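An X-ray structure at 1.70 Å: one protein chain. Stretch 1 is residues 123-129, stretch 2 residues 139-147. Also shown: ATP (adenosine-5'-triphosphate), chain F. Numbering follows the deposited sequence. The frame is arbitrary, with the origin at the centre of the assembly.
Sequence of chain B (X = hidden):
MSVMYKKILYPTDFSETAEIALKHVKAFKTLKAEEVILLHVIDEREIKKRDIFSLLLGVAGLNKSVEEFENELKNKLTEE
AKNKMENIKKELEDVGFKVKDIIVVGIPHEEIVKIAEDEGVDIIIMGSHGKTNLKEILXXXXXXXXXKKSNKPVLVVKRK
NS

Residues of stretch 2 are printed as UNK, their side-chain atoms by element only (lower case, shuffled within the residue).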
ATOM      1  N   ILE B 123      -2.157   9.811  -0.732  1.00 19.72           N
ATOM      2  CA  ILE B 123      -1.822   8.380  -0.911  1.00 19.87           C
ATOM      3  C   ILE B 123      -0.991   8.285  -2.180  1.00 20.72           C
ATOM      4  O   ILE B 123      -1.151   9.131  -3.082  1.00 19.53           O
ATOM      5  CB  ILE B 123      -3.106   7.554  -1.011  1.00 18.60           C
ATOM      6  CG1 ILE B 123      -2.742   6.065  -1.186  1.00 20.38           C
ATOM      7  CG2 ILE B 123      -4.025   8.001  -2.164  1.00 20.08           C
ATOM      8  CD1 ILE B 123      -3.991   5.177  -1.029  1.00 22.73           C
ATOM      9  N   ILE B 124      -0.094   7.326  -2.236  1.00 17.71           N
ATOM     10  CA  ILE B 124       0.645   7.004  -3.442  1.00 17.72           C
ATOM     11  C   ILE B 124       0.129   5.637  -3.917  1.00 18.98           C
ATOM     12  O   ILE B 124       0.098   4.732  -3.076  1.00 20.45           O
ATOM     13  CB  ILE B 124       2.148   6.849  -3.138  1.00 18.31           C
ATOM     14  CG1 ILE B 124       2.641   8.203  -2.485  1.00 19.59           C
ATOM     15  CG2 ILE B 124       2.850   6.687  -4.468  1.00 21.20           C
ATOM     16  CD1 ILE B 124       4.101   8.130  -2.151  1.00 19.84           C
ATOM     17  N   ILE B 125      -0.304   5.509  -5.163  1.00 17.78           N
ATOM     18  CA  ILE B 125      -0.797   4.182  -5.658  1.00 17.43           C
ATOM     19  C   ILE B 125       0.203   3.725  -6.746  1.00 19.07           C
ATOM     20  O   ILE B 125       0.394   4.420  -7.745  1.00 18.36           O
ATOM     21  CB  ILE B 125      -2.210   4.350  -6.217  1.00 17.44           C
ATOM     22  CG1 ILE B 125      -3.206   4.696  -5.093  1.00 16.61           C
ATOM     23  CG2 ILE B 125      -2.638   2.996  -6.846  1.00 16.34           C
ATOM     24  CD1 ILE B 125      -4.652   4.867  -5.569  1.00 16.65           C
ATOM     25  N   MET B 126       0.869   2.583  -6.567  1.00 17.21           N
ATOM     26  CA  MET B 126       1.974   2.209  -7.498  1.00 16.48           C
ATOM     27  C   MET B 126       2.014   0.701  -7.660  1.00 18.33           C
ATOM     28  O   MET B 126       1.453  -0.007  -6.815  1.00 17.90           O
ATOM     29  CB  MET B 126       3.343   2.833  -7.047  1.00 15.63           C
ATOM     30  CG  MET B 126       3.866   2.208  -5.708  1.00 19.17           C
ATOM     31  SD  MET B 126       5.214   3.254  -4.869  1.00  6.53           S
ATOM     32  CE  MET B 126       6.366   3.246  -6.260  1.00 22.81           C
ATOM     33  N   GLY B 127       2.764   0.237  -8.687  1.00 16.82           N
ATOM     34  CA  GLY B 127       2.877  -1.228  -8.812  1.00 18.61           C
ATOM     35  C   GLY B 127       3.937  -1.769  -7.867  1.00 18.78           C
ATOM     36  O   GLY B 127       4.807  -1.056  -7.360  1.00 17.38           O
ATOM     37  N   SER B 128       3.872  -3.111  -7.642  1.00 16.30           N
ATOM     38  CA  SER B 128       4.931  -3.779  -6.887  1.00 18.11           C
ATOM     39  C   SER B 128       6.205  -3.952  -7.720  1.00 18.49           C
ATOM     40  O   SER B 128       7.317  -4.080  -7.178  1.00 19.57           O
ATOM     41  CB  SER B 128       4.475  -5.160  -6.431  1.00 19.43           C
ATOM     42  OG  SER B 128       4.189  -5.976  -7.573  1.00 19.18           O
ATOM     43  N   HIS B 129       6.056  -4.017  -9.053  1.00 16.80           N
ATOM     44  CA  HIS B 129       7.151  -4.245  -9.989  1.00 18.54           C
ATOM     45  C   HIS B 129       6.931  -3.353 -11.208  1.00 19.96           C
ATOM     46  O   HIS B 129       5.968  -2.606 -11.246  1.00 20.30           O
ATOM     47  CB  HIS B 129       7.183  -5.735 -10.484  1.00 18.60           C
ATOM     48  CG  HIS B 129       7.437  -6.730  -9.381  1.00 17.68           C
ATOM     49  ND1 HIS B 129       6.544  -7.092  -8.399  1.00 17.67           N
ATOM     50  CD2 HIS B 129       8.574  -7.454  -9.140  1.00 20.66           C
ATOM     51  CE1 HIS B 129       7.110  -7.975  -7.596  1.00 18.62           C
ATOM     52  NE2 HIS B 129       8.369  -8.223  -8.022  1.00 18.50           N
ATOM     53  N   UNK B 139       9.905  -7.664  -4.814  1.00 19.66           N
ATOM     54  CA  UNK B 139       9.404  -6.275  -4.681  1.00 18.39           C
ATOM     55  C   UNK B 139      10.449  -5.402  -5.379  1.00 19.49           C
ATOM     56  O   UNK B 139      11.647  -5.536  -5.090  1.00 20.88           O
ATOM     57  c   UNK B 139       9.307  -5.878  -3.222  1.00 19.08           C
ATOM     58  c   UNK B 139       8.835  -4.430  -2.958  1.00 18.23           C
ATOM     59  c   UNK B 139       7.414  -4.205  -3.457  1.00 20.19           C
ATOM     60  c   UNK B 139       8.876  -4.229  -1.453  1.00 22.32           C
ATOM     61  N   UNK B 140       9.960  -4.580  -6.294  1.00 17.71           N
ATOM     62  CA  UNK B 140      10.896  -3.725  -7.082  1.00 17.31           C
ATOM     63  C   UNK B 140      11.565  -2.716  -6.123  1.00 19.44           C
ATOM     64  O   UNK B 140      10.968  -2.361  -5.125  1.00 18.44           O
ATOM     65  N   UNK B 141      12.721  -2.207  -6.545  1.00 18.97           N
ATOM     66  CA  UNK B 141      13.510  -1.289  -5.751  1.00 22.42           C
ATOM     67  C   UNK B 141      12.890   0.099  -5.684  1.00 21.19           C
ATOM     68  O   UNK B 141      13.075   0.707  -4.614  1.00 20.25           O
ATOM     69  c   UNK B 141      14.965  -1.174  -6.265  1.00 21.77           C
ATOM     70  o   UNK B 141      14.999  -0.449  -7.466  1.00 22.70           O
ATOM     71  N   UNK B 142      12.080   0.525  -6.696  1.00 19.66           N
ATOM     72  CA  UNK B 142      11.516   1.880  -6.511  1.00 18.51           C
ATOM     73  C   UNK B 142      10.434   1.844  -5.441  1.00 18.47           C
ATOM     74  O   UNK B 142      10.385   2.623  -4.505  1.00 18.43           O
ATOM     75  c   UNK B 142      10.974   2.404  -7.858  1.00 18.00           C
ATOM     76  c   UNK B 142      12.053   2.456  -8.936  1.00 20.70           C
ATOM     77  c   UNK B 142      10.340   3.791  -7.672  1.00 21.28           C
ATOM     78  N   UNK B 143       9.571   0.784  -5.512  1.00 17.89           N
ATOM     79  CA  UNK B 143       8.529   0.658  -4.491  1.00 21.75           C
ATOM     80  C   UNK B 143       9.098   0.428  -3.101  1.00 20.78           C
ATOM     81  O   UNK B 143       8.625   1.061  -2.157  1.00 17.96           O
ATOM     82  o   UNK B 143       7.105  -0.181  -6.151  1.00 18.95           O
ATOM     83  c   UNK B 143       6.410  -0.501  -3.801  1.00 18.03           C
ATOM     84  c   UNK B 143       7.532  -0.489  -4.807  1.00 18.11           C
ATOM     85  N   UNK B 144      10.105  -0.449  -2.983  1.00 19.96           N
ATOM     86  CA  UNK B 144      10.685  -0.639  -1.645  1.00 19.21           C
ATOM     87  C   UNK B 144      11.277   0.662  -1.100  1.00 19.98           C
ATOM     88  O   UNK B 144      11.018   0.968   0.051  1.00 20.39           O
ATOM     89  o   UNK B 144      13.745  -3.406   0.919  1.00 31.02           O
ATOM     90  c   UNK B 144      13.113  -3.224  -0.161  1.00 32.95           C
ATOM     91  c   UNK B 144      11.770  -1.726  -1.713  1.00 19.86           C
ATOM     92  c   UNK B 144      12.196  -2.036  -0.246  1.00 24.37           C
ATOM     93  o   UNK B 144      13.245  -4.009  -1.122  1.00 27.55           O
ATOM     94  N   UNK B 145      11.980   1.430  -1.928  1.00 20.50           N
ATOM     95  CA  UNK B 145      12.494   2.726  -1.409  1.00 19.22           C
ATOM     96  C   UNK B 145      11.406   3.729  -1.107  1.00 20.94           C
ATOM     97  O   UNK B 145      11.526   4.508  -0.147  1.00 21.53           O
ATOM     98  o   UNK B 145      15.544   3.040  -1.438  1.00 28.10           O
ATOM     99  c   UNK B 145      14.827   2.910  -2.444  1.00 25.89           C
ATOM    100  c   UNK B 145      13.397   3.344  -2.484  1.00 21.38           C
ATOM    101  n   UNK B 145      15.332   2.390  -3.575  1.00 32.30           N
ATOM    102  N   UNK B 146      10.342   3.812  -1.940  1.00 18.26           N
ATOM    103  CA  UNK B 146       9.278   4.765  -1.608  1.00 19.79           C
ATOM    104  C   UNK B 146       8.556   4.390  -0.329  1.00 22.40           C
ATOM    105  O   UNK B 146       8.236   5.277   0.492  1.00 23.33           O
ATOM    106  c   UNK B 146       9.013   5.472  -3.968  1.00 21.12           C
ATOM    107  c   UNK B 146       8.261   4.846  -2.782  1.00 19.96           C
ATOM    108  c   UNK B 146       6.999   5.589  -2.335  1.00 19.90           C
ATOM    109  N   UNK B 147       8.293   3.092  -0.081  1.00 17.60           N
ATOM    110  CA  UNK B 147       7.614   2.770   1.175  1.00 17.83           C
ATOM    111  C   UNK B 147       8.499   3.149   2.376  1.00 20.07           C
ATOM    112  O   UNK B 147       7.984   3.609   3.405  1.00 21.43           O
ATOM    113  c   UNK B 147       6.929   0.800   2.608  1.00 21.17           C
ATOM    114  c   UNK B 147       7.307   1.249   1.212  1.00 19.76           C
ATOM    115  c   UNK B 147       6.171  -0.592  -0.005  1.00 22.84           C
ATOM    116  c   UNK B 147       6.182   0.938   0.188  1.00 20.13           C
TER
HETATM  117  PG  ATP F3001      13.892  -2.535 -10.512  1.00 20.85           P
HETATM  118  O1G ATP F3001      14.291  -2.496  -9.078  1.00 21.13           O
HETATM  119  O2G ATP F3001      13.778  -1.199 -10.994  1.00 22.89           O
HETATM  120  O3G ATP F3001      14.805  -3.336 -11.341  1.00 24.04           O
HETATM  121  PB  ATP F3001      11.114  -3.205 -11.251  1.00 19.91           P
HETATM  122  O1B ATP F3001      10.557  -4.543 -11.491  1.00 20.64           O
HETATM  123  O2B ATP F3001      11.270  -2.475 -12.513  1.00 18.32           O
HETATM  124  O3B ATP F3001      12.467  -3.326 -10.457  1.00 23.09           O
HETATM  125  PA  ATP F3001       9.982  -0.864  -9.793  1.00 20.61           P
HETATM  126  O1A ATP F3001      10.295  -0.812  -8.386  1.00 19.12           O
HETATM  127  O2A ATP F3001      10.708  -0.008 -10.669  1.00 20.22           O
HETATM  128  O3A ATP F3001      10.129  -2.430 -10.265  1.00 20.12           O
HETATM  129  O5' ATP F3001       8.478  -0.632 -10.206  1.00 18.70           O
HETATM  130  C5' ATP F3001       7.518  -0.470  -9.131  1.00 20.72           C
HETATM  131  C4' ATP F3001       6.601   0.694  -9.451  1.00 17.11           C
HETATM  132  O4' ATP F3001       7.400   1.935  -9.301  1.00 18.95           O
HETATM  133  C3' ATP F3001       6.061   0.792 -10.869  1.00 21.39           C
HETATM  134  O3' ATP F3001       4.927  -0.056 -11.098  1.00 17.06           O
HETATM  135  C2' ATP F3001       5.730   2.304 -10.937  1.00 20.81           C
HETATM  136  O2' ATP F3001       4.484   2.540 -10.252  1.00 18.17           O
HETATM  137  C1' ATP F3001       6.934   2.905 -10.167  1.00 18.06           C
HETATM  138  N9  ATP F3001       8.010   3.365 -11.035  1.00 18.40           N
HETATM  139  C8  ATP F3001       9.147   2.733 -11.398  1.00 17.84           C
HETATM  140  N7  ATP F3001       9.958   3.468 -12.135  1.00 22.13           N
HETATM  141  C5  ATP F3001       9.309   4.598 -12.303  1.00 17.05           C
HETATM  142  C6  ATP F3001       9.669   5.743 -12.995  1.00 19.88           C
HETATM  143  N6  ATP F3001      10.824   5.809 -13.659  1.00 22.55           N
HETATM  144  N1  ATP F3001       8.802   6.751 -12.980  1.00 22.65           N
HETATM  145  C2  ATP F3001       7.624   6.679 -12.278  1.00 18.94           C
HETATM  146  N3  ATP F3001       7.194   5.618 -11.572  1.00 19.61           N
HETATM  147  C4  ATP F3001       8.104   4.623 -11.677  1.00 17.34           C

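Position 139 carries four side-chain carbons, forked at the second. Its CA-to-CB bond points away from stretch 1, yet the side chain folds back at its end, where one of the fork's end carbons lies 3.7 Å from S128 O; this is leucine, L139, and that carbon is CD1. Its backbone also makes contact, with L139 N 3.6 Å from H129 NE2.

Position 140 has no side-chain atoms. Its backbone N donates a hydrogen bond to S128 O (2.8 Å) and lies over one face of the H129 ring. A CB here would come within 2.1 Å of ATP O3A and 3.2 Å of S128 O, so the absence of a side chain leaves room for the phosphates. The residue is glycine, and G140 is the N-cap of the helix that follows.

At position 141 one carbon bears one oxygen. It points away from stretch 1 and touches nothing there, and is serine; both N and OG of S141 donate to ATP O1G, at 3.0 and 2.7 Å.

Position 142 shows one carbon carrying two more, one of which sits 4.3 Å from M126 CE. This is valine, the contacting methyl being CG1; V142 N donates to ATP O1A (2.8 Å).

Position 143 has a carbon carrying one oxygen and one carbon, directed toward the strand. The oxygen lies 2.7 Å from G127 O and 3.5 Å from M126 CE. The residue is threonine, and the shorter contact is a hydrogen bond from T143 OG1 to G127 O.

Three carbons ending in two oxygens at position 144 indicate glutamate; E144 points sideways, without contact to stretch 1.

Position 145 has two carbons, the second bearing one oxygen and one nitrogen: asparagine. Out of reach of the strand, N145 ND2 makes a weak hydrogen bond to S141 O (3.0 Å).

Position 146 repeats the three-carbon fork and points toward the strand, one end carbon lying 3.9 Å from both I124 CD1 and M126 SD. It is valine, V146, and the carbon is CG1.

Position 147 has four carbons forked at the first, one arm two carbons long, and makes no contact with stretch 1: isoleucine, I147.

The contact joins a strand to a nearly antiparallel helix, their axes crossing at -154° and approaching to 9.1 Å. I124 and M126 pack against V146, and M126 also reaches V142. T143 ties the first turn of the helix to the last strand residue, G127, while G140, just before the helix, bonds to S128, just after the strand. ATP binds at this junction: G127 N donates to ATP O2' (3.3 Å), and the helix's first backbone amides meet the phosphates.

Stretch 2 139-147: LGSVTENVI
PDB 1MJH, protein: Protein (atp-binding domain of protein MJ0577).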